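Alpha-11 giardin (Giardia intestinalis, PDB 2II2) is an annexin-family protein that binds calcium and probably takes part in parasite attachment and in organising the cytoskeleton of the ventral disk. Local coordinates at residues 99-105 with 224-228. Sequence-based numbering, arbitrary orientation.
Sequences DVVLIAT and IAHYY
With CG trans to its own backbone N (chi1 -174°), Y228 reaches out from helix 216-230 and lays its ring against the backbone of L102 to T105. L102 O sits over one ring face, 3.5 Å from Y228 CD1 and displaced toward the rim. I103 CA approaches Y228 CE1 obliquely at 3.7 Å, and the phenol oxygen arrives beside the A104-T105 peptide, with Y228 OH 3.3 Å from A104 C. One turn earlier, the CG2 branch of I224 is likewise trans to its backbone N, and it rests against two neighbouring side chains: L102 CB at 3.8 Å and I103 CG1 at 3.7 Å from I224 CG2, both crossing the isoleucine at about a right angle. L102 CD1 extends past I224 to A225 CB (4.2 Å). The CD1 methyl of I224 touches D99 OD1, which is salt-bridged to R220, on helix 216-230 itself, while OD2 pairs with R258 of helix 249-263. The contact thus joins helix 216-230 to helix 94-102 and to the connection leading through the N-cap T105 into helix 106-120. Between the two segments it is mainly apolar, and the D99-R220 salt bridge adds a charged link between the same helices.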
loop_
_atom_site.group_PDB
_atom_site.type_symbol
_atom_site.label_atom_id
_atom_site.label_comp_id
_atom_site.label_asym_id
_atom_site.label_seq_id
_atom_site.Cartn_x
_atom_site.Cartn_y
_atom_site.Cartn_z
ATOM N N ASP A 99 -1.143 4.031 2.358
ATOM C CA ASP A 99 -0.370 2.889 1.844
ATOM C C ASP A 99 1.076 3.325 1.546
ATOM O O ASP A 99 2.067 2.637 1.861
ATOM C CB ASP A 99 -0.995 2.317 0.560
ATOM C CG ASP A 99 -2.313 1.608 0.795
ATOM O OD1 ASP A 99 -2.665 1.358 1.958
ATOM O OD2 ASP A 99 -3.032 1.285 -0.182
ATOM N N VAL A 100 1.204 4.476 0.907
ATOM C CA VAL A 100 2.494 4.986 0.516
ATOM C C VAL A 100 3.369 5.435 1.674
ATOM O O VAL A 100 4.546 5.100 1.681
ATOM C CB VAL A 100 2.364 6.119 -0.517
ATOM C CG1 VAL A 100 3.694 6.837 -0.731
ATOM C CG2 VAL A 100 1.836 5.549 -1.824
ATOM N N VAL A 101 2.820 6.232 2.598
ATOM C CA VAL A 101 3.657 6.838 3.623
ATOM C C VAL A 101 3.758 6.028 4.897
ATOM O O VAL A 101 4.726 6.215 5.648
ATOM C CB VAL A 101 3.264 8.321 3.953
ATOM C CG1 VAL A 101 3.244 9.163 2.648
ATOM C CG2 VAL A 101 1.950 8.443 4.712
ATOM N N LEU A 102 2.785 5.159 5.166
ATOM C CA LEU A 102 2.839 4.343 6.373
ATOM C C LEU A 102 3.672 3.080 6.178
ATOM O O LEU A 102 4.290 2.596 7.116
ATOM C CB LEU A 102 1.430 3.993 6.867
ATOM C CG LEU A 102 0.516 5.183 7.228
ATOM C CD1 LEU A 102 -0.766 4.673 7.771
ATOM C CD2 LEU A 102 1.161 6.135 8.237
ATOM N N ILE A 103 3.691 2.543 4.975
ATOM C CA ILE A 103 4.428 1.320 4.710
ATOM C C ILE A 103 5.742 1.692 4.039
ATOM O O ILE A 103 5.931 1.529 2.824
ATOM C CB ILE A 103 3.592 0.308 3.894
ATOM C CG1 ILE A 103 2.210 0.127 4.561
ATOM C CG2 ILE A 103 4.312 -1.023 3.830
ATOM C CD1 ILE A 103 1.320 -0.832 3.818
ATOM N N ALA A 104 6.647 2.226 4.861
ATOM C CA ALA A 104 7.844 2.876 4.328
ATOM C C ALA A 104 8.892 2.997 5.400
ATOM O O ALA A 104 8.598 3.456 6.508
ATOM C CB ALA A 104 7.513 4.259 3.788
ATOM N N THR A 105 10.104 2.570 5.065
ATOM C CA THR A 105 11.252 2.785 5.925
ATOM C C THR A 105 11.645 4.271 5.897
ATOM O O THR A 105 11.218 5.010 5.007
ATOM C CB THR A 105 12.460 1.999 5.415
ATOM O OG1 THR A 105 12.794 2.491 4.116
ATOM C CG2 THR A 105 12.180 0.496 5.333
ATOM N N ILE A 224 -2.956 0.059 9.867
ATOM C CA ILE A 224 -1.769 -0.113 9.049
ATOM C C ILE A 224 -0.518 0.335 9.826
ATOM O O ILE A 224 0.536 -0.343 9.835
ATOM C CB ILE A 224 -1.901 0.609 7.696
ATOM C CG1 ILE A 224 -2.880 -0.150 6.805
ATOM C CG2 ILE A 224 -0.552 0.750 7.013
ATOM C CD1 ILE A 224 -3.304 0.597 5.557
ATOM N N ALA A 225 -0.610 1.513 10.443
ATOM C CA ALA A 225 0.536 2.022 11.206
ATOM C C ALA A 225 0.893 1.103 12.376
ATOM O O ALA A 225 2.073 0.806 12.633
ATOM C CB ALA A 225 0.292 3.428 11.674
ATOM N N HIS A 226 -0.129 0.647 13.082
ATOM C CA HIS A 226 0.014 -0.344 14.157
ATOM C C HIS A 226 0.715 -1.599 13.656
ATOM O O HIS A 226 1.717 -2.033 14.210
ATOM C CB HIS A 226 -1.406 -0.657 14.669
ATOM C CG HIS A 226 -1.528 -1.965 15.379
ATOM N ND1 HIS A 226 -0.976 -2.200 16.619
ATOM C CD2 HIS A 226 -2.115 -3.116 14.985
ATOM C CE1 HIS A 226 -1.232 -3.451 16.957
ATOM N NE2 HIS A 226 -1.928 -4.022 15.993
ATOM N N TYR A 227 0.176 -2.200 12.602
ATOM C CA TYR A 227 0.747 -3.451 12.115
ATOM C C TYR A 227 2.151 -3.277 11.561
ATOM O O TYR A 227 2.942 -4.197 11.667
ATOM C CB TYR A 227 -0.189 -4.141 11.120
ATOM C CG TYR A 227 -1.294 -4.926 11.795
ATOM C CD1 TYR A 227 -2.624 -4.718 11.483
ATOM C CD2 TYR A 227 -0.990 -5.902 12.747
ATOM C CE1 TYR A 227 -3.647 -5.468 12.105
ATOM C CE2 TYR A 227 -1.998 -6.649 13.364
ATOM C CZ TYR A 227 -3.319 -6.431 13.041
ATOM O OH TYR A 227 -4.280 -7.209 13.635
ATOM N N TYR A 228 2.446 -2.125 10.956
ATOM C CA TYR A 228 3.769 -1.868 10.402
ATOM C C TYR A 228 4.831 -2.017 11.483
ATOM O O TYR A 228 5.904 -2.553 11.241
ATOM C CB TYR A 228 3.829 -0.469 9.762
ATOM C CG TYR A 228 5.162 -0.268 9.070
ATOM C CD1 TYR A 228 5.339 -0.687 7.746
ATOM C CD2 TYR A 228 6.222 0.317 9.720
ATOM C CE1 TYR A 228 6.567 -0.546 7.100
ATOM C CE2 TYR A 228 7.462 0.455 9.080
ATOM C CZ TYR A 228 7.629 0.026 7.768
ATOM O OH TYR A 228 8.845 0.149 7.130
#